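Local coordinates for UDP-D-quinovosamine 4-dehydrogenase (Vibrio fischeri, PDB 3NKL), which probably acts as an oxidoreductase and lyase on nucleotide sugars, this chain being a Rossmann-type, CoA-binding-like domain of the longer membrane protein, at residues B[32-43]-B[49-60]. Numbering follows the deposited sequence.
With SO4 (sulfate ion), chain K; SO4 (sulfate ion), chain J.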
ATOM      1  N   ILE B  32      -9.847 -12.134  10.504  1.00 24.53           N
ATOM      2  CA  ILE B  32      -9.109 -13.218  11.151  1.00 27.54           C
ATOM      3  C   ILE B  32      -7.607 -13.084  10.958  1.00 33.88           C
ATOM      4  O   ILE B  32      -6.818 -13.368  11.863  1.00 28.24           O
ATOM      5  CB  ILE B  32      -9.529 -14.572  10.546  1.00 36.79           C
ATOM      6  CG1 ILE B  32     -11.002 -14.840  10.845  1.00 40.09           C
ATOM      7  CG2 ILE B  32      -8.650 -15.692  11.065  1.00 45.40           C
ATOM      8  CD1 ILE B  32     -11.338 -14.759  12.295  1.00 56.05           C
ATOM      9  N   ALA B  33      -7.223 -12.662   9.759  1.00 23.20           N
ATOM     10  CA  ALA B  33      -5.817 -12.562   9.371  1.00 26.11           C
ATOM     11  C   ALA B  33      -5.755 -11.723   8.116  1.00 24.36           C
ATOM     12  O   ALA B  33      -6.796 -11.501   7.473  1.00 21.90           O
ATOM     13  CB  ALA B  33      -5.253 -13.944   9.092  1.00 24.45           C
ATOM     14  N   PHE B  34      -4.547 -11.268   7.770  1.00 23.59           N
ATOM     15  CA  PHE B  34      -4.284 -10.599   6.510  1.00 20.23           C
ATOM     16  C   PHE B  34      -3.616 -11.559   5.542  1.00 23.24           C
ATOM     17  O   PHE B  34      -2.890 -12.460   5.950  1.00 23.95           O
ATOM     18  CB  PHE B  34      -3.296  -9.427   6.699  1.00 19.16           C
ATOM     19  CG  PHE B  34      -3.852  -8.272   7.470  1.00 24.69           C
ATOM     20  CD1 PHE B  34      -3.587  -8.131   8.823  1.00 32.34           C
ATOM     21  CD2 PHE B  34      -4.625  -7.307   6.836  1.00 23.63           C
ATOM     22  CE1 PHE B  34      -4.085  -7.049   9.527  1.00 37.84           C
ATOM     23  CE2 PHE B  34      -5.131  -6.223   7.535  1.00 23.69           C
ATOM     24  CZ  PHE B  34      -4.860  -6.088   8.873  1.00 30.97           C
ATOM     25  N   ILE B  35      -3.841 -11.339   4.256  1.00 19.92           N
ATOM     26  CA  ILE B  35      -3.032 -11.948   3.217  1.00 18.28           C
ATOM     27  C   ILE B  35      -2.248 -10.817   2.537  1.00 22.28           C
ATOM     28  O   ILE B  35      -2.805  -9.745   2.289  1.00 23.96           O
ATOM     29  CB  ILE B  35      -3.909 -12.651   2.172  1.00 18.03           C
ATOM     30  CG1 ILE B  35      -4.742 -13.751   2.836  1.00 19.90           C
ATOM     31  CG2 ILE B  35      -3.047 -13.265   1.059  1.00 20.90           C
ATOM     32  CD1 ILE B  35      -3.911 -14.961   3.256  1.00 25.98           C
ATOM     33  N   ASP B  36      -0.967 -11.039   2.260  1.00 21.90           N
ATOM     34  CA  ASP B  36      -0.155 -10.042   1.537  1.00 23.62           C
ATOM     35  C   ASP B  36       0.896 -10.715   0.651  1.00 29.53           C
ATOM     36  O   ASP B  36       1.560 -11.660   1.082  1.00 31.43           O
ATOM     37  CB  ASP B  36       0.524  -9.085   2.519  1.00 21.26           C
ATOM     38  CG  ASP B  36       1.007  -7.791   1.838  1.00 31.73           C
ATOM     39  OD1 ASP B  36       0.352  -6.743   2.011  1.00 29.76           O
ATOM     40  OD2 ASP B  36       2.032  -7.830   1.125  1.00 31.02           O
ATOM     41  N   ASP B  37       1.034 -10.224  -0.581  1.00 27.83           N
ATOM     42  CA  ASP B  37       1.969 -10.777  -1.559  1.00 32.29           C
ATOM     43  C   ASP B  37       3.424 -10.559  -1.144  1.00 35.22           C
ATOM     44  O   ASP B  37       4.327 -11.178  -1.695  1.00 37.35           O
ATOM     45  CB  ASP B  37       1.760 -10.130  -2.937  1.00 46.29           C
ATOM     46  CG  ASP B  37       0.408 -10.461  -3.552  1.00 61.31           C
ATOM     47  OD1 ASP B  37      -0.093 -11.584  -3.337  1.00 67.66           O
ATOM     48  OD2 ASP B  37      -0.155  -9.599  -4.269  1.00 61.69           O
ATOM     49  N   ASP B  38       3.655  -9.671  -0.182  1.00 36.58           N
ATOM     50  CA  ASP B  38       5.030  -9.328   0.219  1.00 41.86           C
ATOM     51  C   ASP B  38       5.602 -10.371   1.185  1.00 44.31           C
ATOM     52  O   ASP B  38       5.310 -10.364   2.378  1.00 44.89           O
ATOM     53  CB  ASP B  38       5.070  -7.917   0.831  1.00 37.62           C
ATOM     54  CG  ASP B  38       6.492  -7.434   1.151  1.00 46.74           C
ATOM     55  OD1 ASP B  38       7.435  -8.255   1.203  1.00 46.83           O
ATOM     56  OD2 ASP B  38       6.652  -6.214   1.369  1.00 42.25           O
ATOM     57  N   ARG B  39       6.412 -11.277   0.655  1.00 50.14           N
ATOM     58  CA  ARG B  39       7.042 -12.310   1.471  1.00 58.32           C
ATOM     59  C   ARG B  39       7.741 -11.756   2.709  1.00 53.27           C
ATOM     60  O   ARG B  39       7.837 -12.439   3.728  1.00 53.64           O
ATOM     61  CB  ARG B  39       8.038 -13.108   0.638  1.00 73.03           C
ATOM     62  CG  ARG B  39       7.383 -14.010  -0.379  1.00 85.34           C
ATOM     63  CD  ARG B  39       8.415 -14.642  -1.292  1.00 99.89           C
ATOM     64  NE  ARG B  39       7.804 -15.577  -2.230  1.00107.40           N
ATOM     65  CZ  ARG B  39       8.478 -16.235  -3.165  1.00113.90           C
ATOM     66  NH1 ARG B  39       9.787 -16.059  -3.286  1.00117.63           N
ATOM     67  NH2 ARG B  39       7.844 -17.070  -3.979  1.00114.05           N
ATOM     68  N   LYS B  40       8.233 -10.524   2.623  1.00 51.51           N
ATOM     69  CA  LYS B  40       8.870  -9.892   3.776  1.00 59.12           C
ATOM     70  C   LYS B  40       7.905  -9.768   4.957  1.00 55.19           C
ATOM     71  O   LYS B  40       8.331  -9.676   6.111  1.00 48.80           O
ATOM     72  CB  LYS B  40       9.427  -8.513   3.408  1.00 70.94           C
ATOM     73  CG  LYS B  40      10.576  -8.547   2.401  1.00 83.02           C
ATOM     74  CD  LYS B  40      11.015  -7.142   2.007  1.00 94.43           C
ATOM     75  CE  LYS B  40      12.128  -7.180   0.967  1.00104.17           C
ATOM     76  NZ  LYS B  40      12.527  -5.816   0.513  1.00107.22           N
ATOM     77  N   LYS B  41       6.605  -9.765   4.662  1.00 42.10           N
ATOM     78  CA  LYS B  41       5.584  -9.611   5.695  1.00 44.40           C
ATOM     79  C   LYS B  41       5.021 -10.943   6.201  1.00 39.08           C
ATOM     80  O   LYS B  41       4.216 -10.969   7.135  1.00 36.30           O
ATOM     81  CB  LYS B  41       4.433  -8.725   5.185  1.00 36.73           C
ATOM     82  CG  LYS B  41       4.856  -7.297   4.861  1.00 43.83           C
ATOM     83  CD  LYS B  41       3.648  -6.396   4.599  1.00 39.42           C
ATOM     84  CE  LYS B  41       4.107  -4.959   4.369  1.00 43.66           C
ATOM     85  NZ  LYS B  41       2.980  -3.988   4.287  1.00 41.77           N
ATOM     86  N   HIS B  42       5.426 -12.046   5.579  1.00 36.63           N
ATOM     87  CA  HIS B  42       4.858 -13.337   5.934  1.00 39.22           C
ATOM     88  C   HIS B  42       5.095 -13.652   7.403  1.00 47.82           C
ATOM     89  O   HIS B  42       6.211 -13.540   7.913  1.00 49.70           O
ATOM     90  CB  HIS B  42       5.400 -14.452   5.044  1.00 40.20           C
ATOM     91  CG  HIS B  42       4.850 -15.806   5.374  1.00 38.36           C
ATOM     92  ND1 HIS B  42       3.516 -16.125   5.236  1.00 39.25           N
ATOM     93  CD2 HIS B  42       5.456 -16.927   5.835  1.00 46.90           C
ATOM     94  CE1 HIS B  42       3.323 -17.381   5.597  1.00 41.89           C
ATOM     95  NE2 HIS B  42       4.486 -17.891   5.963  1.00 46.18           N
ATOM     96  N   LYS B  43       4.018 -14.022   8.076  1.00 42.91           N
ATOM     97  CA  LYS B  43       4.032 -14.339   9.493  1.00 45.02           C
ATOM     98  C   LYS B  43       4.467 -13.203  10.420  1.00 41.16           C
ATOM     99  O   LYS B  43       4.795 -13.452  11.573  1.00 49.83           O
ATOM    100  CB  LYS B  43       4.821 -15.624   9.750  1.00 46.01           C
ATOM    101  CG  LYS B  43       4.043 -16.867   9.315  1.00 43.85           C
ATOM    102  CD  LYS B  43       4.845 -18.159   9.484  1.00 52.08           C
ATOM    103  CE  LYS B  43       3.930 -19.374   9.383  1.00 55.14           C
ATOM    104  NZ  LYS B  43       4.676 -20.649   9.208  1.00 59.80           N
ATOM    105  N   ILE B  49      -3.211  -9.296  14.620  1.00 63.35           N
ATOM    106  CA  ILE B  49      -3.595 -10.117  13.488  1.00 58.00           C
ATOM    107  C   ILE B  49      -2.307 -10.517  12.803  1.00 46.26           C
ATOM    108  O   ILE B  49      -1.455  -9.668  12.576  1.00 49.76           O
ATOM    109  CB  ILE B  49      -4.388  -9.280  12.459  1.00 55.11           C
ATOM    110  CG1 ILE B  49      -5.255  -8.240  13.160  1.00 60.34           C
ATOM    111  CG2 ILE B  49      -5.227 -10.160  11.558  1.00 54.19           C
ATOM    112  CD1 ILE B  49      -6.082  -7.434  12.207  1.00 60.10           C
ATOM    113  N   THR B  50      -2.148 -11.784  12.441  1.00 36.06           N
ATOM    114  CA  THR B  50      -0.965 -12.107  11.653  1.00 36.46           C
ATOM    115  C   THR B  50      -1.213 -12.063  10.132  1.00 35.32           C
ATOM    116  O   THR B  50      -2.356 -12.164   9.659  1.00 33.54           O
ATOM    117  CB  THR B  50      -0.198 -13.369  12.178  1.00 45.88           C
ATOM    118  OG1 THR B  50      -0.140 -14.388  11.175  1.00 49.24           O
ATOM    119  CG2 THR B  50      -0.828 -13.904  13.446  1.00 42.37           C
ATOM    120  N   ILE B  51      -0.127 -11.852   9.398  1.00 26.72           N
ATOM    121  CA  ILE B  51      -0.123 -11.651   7.953  1.00 25.23           C
ATOM    122  C   ILE B  51       0.487 -12.877   7.292  1.00 29.22           C
ATOM    123  O   ILE B  51       1.508 -13.375   7.756  1.00 34.53           O
ATOM    124  CB  ILE B  51       0.759 -10.435   7.577  1.00 24.54           C
ATOM    125  CG1 ILE B  51       0.256  -9.154   8.234  1.00 29.75           C
ATOM    126  CG2 ILE B  51       0.792 -10.229   6.076  1.00 22.53           C
ATOM    127  CD1 ILE B  51       1.194  -7.981   8.020  1.00 36.22           C
ATOM    128  N   TYR B  52      -0.125 -13.371   6.218  1.00 24.65           N
ATOM    129  CA  TYR B  52       0.366 -14.585   5.567  1.00 25.17           C
ATOM    130  C   TYR B  52       0.500 -14.392   4.064  1.00 28.48           C
ATOM    131  O   TYR B  52      -0.254 -13.638   3.458  1.00 28.00           O
ATOM    132  CB  TYR B  52      -0.576 -15.777   5.802  1.00 24.18           C
ATOM    133  CG  TYR B  52      -0.804 -16.141   7.244  1.00 29.84           C
ATOM    134  CD1 TYR B  52       0.005 -17.075   7.878  1.00 41.99           C
ATOM    135  CD2 TYR B  52      -1.832 -15.561   7.973  1.00 31.25           C
ATOM    136  CE1 TYR B  52      -0.208 -17.423   9.202  1.00 45.80           C
ATOM    137  CE2 TYR B  52      -2.057 -15.906   9.295  1.00 34.30           C
ATOM    138  CZ  TYR B  52      -1.234 -16.833   9.902  1.00 40.50           C
ATOM    139  OH  TYR B  52      -1.437 -17.163  11.214  1.00 44.36           O
ATOM    140  N   ARG B  53       1.446 -15.109   3.468  1.00 28.50           N
ATOM    141  CA  ARG B  53       1.595 -15.128   2.023  1.00 30.54           C
ATOM    142  C   ARG B  53       0.391 -15.854   1.431  1.00 29.64           C
ATOM    143  O   ARG B  53      -0.261 -16.666   2.120  1.00 26.13           O
ATOM    144  CB  ARG B  53       2.895 -15.846   1.634  1.00 35.96           C
ATOM    145  CG  ARG B  53       2.931 -17.300   2.126  1.00 57.40           C
ATOM    146  CD  ARG B  53       3.551 -18.254   1.102  1.00 68.92           C
ATOM    147  NE  ARG B  53       4.973 -18.494   1.315  1.00 74.87           N
ATOM    148  CZ  ARG B  53       5.829 -18.822   0.349  1.00 84.54           C
ATOM    149  NH1 ARG B  53       7.106 -19.025   0.636  1.00 92.40           N
ATOM    150  NH2 ARG B  53       5.412 -18.936  -0.905  1.00 80.97           N
ATOM    151  N   PRO B  54       0.085 -15.575   0.155  1.00 26.79           N
ATOM    152  CA  PRO B  54      -1.157 -16.066  -0.456  1.00 28.76           C
ATOM    153  C   PRO B  54      -1.229 -17.591  -0.536  1.00 31.00           C
ATOM    154  O   PRO B  54      -2.305 -18.139  -0.738  1.00 28.56           O
ATOM    155  CB  PRO B  54      -1.120 -15.479  -1.869  1.00 31.47           C
ATOM    156  CG  PRO B  54      -0.147 -14.343  -1.806  1.00 31.81           C
ATOM    157  CD  PRO B  54       0.832 -14.656  -0.728  1.00 28.82           C
ATOM    158  N   LYS B  55      -0.094 -18.266  -0.415  1.00 29.44           N
ATOM    159  CA  LYS B  55      -0.089 -19.723  -0.395  1.00 29.23           C
ATOM    160  C   LYS B  55      -0.933 -20.245   0.763  1.00 33.77           C
ATOM    161  O   LYS B  55      -1.437 -21.371   0.724  1.00 37.34           O
ATOM    162  CB  LYS B  55       1.357 -20.247  -0.281  1.00 30.53           C
ATOM    163  CG  LYS B  55       1.481 -21.737   0.029  1.00 45.21           C
ATOM    164  CD  LYS B  55       2.963 -22.161   0.006  1.00 62.01           C
ATOM    165  CE  LYS B  55       3.179 -23.612   0.448  1.00 69.22           C
ATOM    166  NZ  LYS B  55       4.641 -23.958   0.515  1.00 69.70           N
ATOM    167  N   TYR B  56      -1.086 -19.429   1.798  1.00 33.01           N
ATOM    168  CA  TYR B  56      -1.865 -19.835   2.972  1.00 32.93           C
ATOM    169  C   TYR B  56      -3.388 -19.665   2.822  1.00 28.89           C
ATOM    170  O   TYR B  56      -4.123 -19.977   3.748  1.00 26.47           O
ATOM    171  CB  TYR B  56      -1.383 -19.083   4.223  1.00 28.32           C
ATOM    172  CG  TYR B  56      -0.165 -19.713   4.875  1.00 37.54           C
ATOM    173  CD1 TYR B  56      -0.165 -20.051   6.216  1.00 46.32           C
ATOM    174  CD2 TYR B  56       0.975 -19.982   4.139  1.00 39.45           C
ATOM    175  CE1 TYR B  56       0.946 -20.634   6.810  1.00 50.98           C
ATOM    176  CE2 TYR B  56       2.092 -20.573   4.724  1.00 48.21           C
ATOM    177  CZ  TYR B  56       2.070 -20.890   6.056  1.00 49.93           C
ATOM    178  OH  TYR B  56       3.175 -21.474   6.642  1.00 56.90           O
ATOM    179  N   LEU B  57      -3.851 -19.144   1.686  1.00 22.08           N
ATOM    180  CA  LEU B  57      -5.281 -18.876   1.488  1.00 21.49           C
ATOM    181  C   LEU B  57      -6.162 -20.101   1.760  1.00 24.06           C
ATOM    182  O   LEU B  57      -7.120 -20.044   2.537  1.00 23.40           O
ATOM    183  CB  LEU B  57      -5.540 -18.386   0.060  1.00 20.77           C
ATOM    184  CG  LEU B  57      -5.436 -16.878  -0.175  1.00 24.35           C
ATOM    185  CD1 LEU B  57      -5.440 -16.624  -1.667  1.00 24.65           C
ATOM    186  CD2 LEU B  57      -6.584 -16.137   0.502  1.00 20.21           C
ATOM    187  N   GLU B  58      -5.853 -21.202   1.099  1.00 29.65           N
ATOM    188  CA  GLU B  58      -6.683 -22.397   1.241  1.00 32.25           C
ATOM    189  C   GLU B  58      -6.778 -22.865   2.675  1.00 31.75           C
ATOM    190  O   GLU B  58      -7.870 -23.134   3.176  1.00 36.89           O
ATOM    191  CB  GLU B  58      -6.169 -23.516   0.342  1.00 41.77           C
ATOM    192  CG  GLU B  58      -6.554 -23.305  -1.105  1.00 61.97           C
ATOM    193  CD  GLU B  58      -5.500 -23.789  -2.079  1.00 76.21           C
ATOM    194  OE1 GLU B  58      -4.995 -22.961  -2.870  1.00 73.73           O
ATOM    195  OE2 GLU B  58      -5.180 -24.996  -2.051  1.00 88.27           O
ATOM    196  N   ARG B  59      -5.640 -22.950   3.351  1.00 27.85           N
ATOM    197  CA  ARG B  59      -5.645 -23.490   4.697  1.00 30.87           C
ATOM    198  C   ARG B  59      -6.336 -22.575   5.706  1.00 33.27           C
ATOM    199  O   ARG B  59      -6.929 -23.054   6.659  1.00 30.38           O
ATOM    200  CB  ARG B  59      -4.230 -23.872   5.154  1.00 30.17           C
ATOM    201  CG  ARG B  59      -3.293 -22.718   5.441  1.00 37.43           C
ATOM    202  CD  ARG B  59      -1.847 -23.229   5.646  1.00 43.94           C
ATOM    203  NE  ARG B  59      -1.198 -23.544   4.371  1.00 50.85           N
ATOM    204  CZ  ARG B  59       0.084 -23.880   4.232  1.00 56.73           C
ATOM    205  NH1 ARG B  59       0.877 -23.959   5.295  1.00 53.35           N
ATOM    206  NH2 ARG B  59       0.573 -24.137   3.024  1.00 56.03           N
ATOM    207  N   LEU B  60      -6.262 -21.264   5.502  1.00 25.55           N
ATOM    208  CA  LEU B  60      -6.914 -20.315   6.409  1.00 22.77           C
ATOM    209  C   LEU B  60      -8.417 -20.307   6.184  1.00 24.50           C
ATOM    210  O   LEU B  60      -9.202 -20.256   7.131  1.00 25.76           O
ATOM    211  CB  LEU B  60      -6.351 -18.897   6.199  1.00 20.12           C
ATOM    212  CG  LEU B  60      -4.915 -18.658   6.689  1.00 23.74           C
ATOM    213  CD1 LEU B  60      -4.381 -17.318   6.154  1.00 22.42           C
ATOM    214  CD2 LEU B  60      -4.845 -18.703   8.216  1.00 30.17           C
TER
HETATM  215  S   SO4 K 144       2.830 -17.344  -2.769  1.00 68.90           S
HETATM  216  O1  SO4 K 144       2.516 -17.299  -1.347  1.00 42.16           O
HETATM  217  O2  SO4 K 144       3.180 -15.996  -3.242  1.00 71.87           O
HETATM  218  O3  SO4 K 144       3.976 -18.238  -2.963  1.00 76.15           O
HETATM  219  O4  SO4 K 144       1.684 -17.849  -3.529  1.00 73.04           O
HETATM  220  S   SO4 J 143       6.296 -21.170   5.052  1.00 95.23           S
HETATM  221  O1  SO4 J 143       5.792 -20.709   6.344  1.00 92.00           O
HETATM  222  O2  SO4 J 143       7.567 -21.852   5.274  1.00103.90           O
HETATM  223  O3  SO4 J 143       5.358 -22.097   4.417  1.00 91.46           O
HETATM  224  O4  SO4 J 143       6.501 -20.023   4.172  1.00100.02           O
HETATM  225  O   HOH W   1      -4.181 -13.527  12.799  1.00 45.22           O
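Parallel pairing of strands 32-35 and 49-52 near one margin of a Rossmann-type sheet bridges F34 to I51 and I35 to Y52. The backbone ladder runs from F34 N to T50 O (3.0 Å), from Y52 N to F34 O and from D36 N to Y52 O, and a water links I32 O to T50 N. On the face that carries F34 and I51, CD1 of I49 meets CE1 of F34 at 3.4 Å, and helix 14-25 packs against F34 and I49. On the other face I35 reaches tip to tip toward L60, CD1 to CD1 at 3.8 Å, while its CG1 meets CD2 of L57. Past the strands, H42 folds back: with CG anti to the backbone N (chi1 180°), ND1 of H42 accepts from the backbone N of R53 at 2.9 Å, tilted slightly from the ring plane. The same ring turns its edge to one face of Y56 in a T-shaped pair, planes 65° apart. H42 NE2, K43 NZ and Y56 OH, the last 2.7 Å from O1, all donate to O1 of a sulfate, probably from the crystallisation liquor, so that, with R53 N on ND1, the imidazole is held at both nitrogens. D36, just past the second strand, takes the A12 N-H on OD1 beside the glycine-rich turn, as in a Rossmann-like fold.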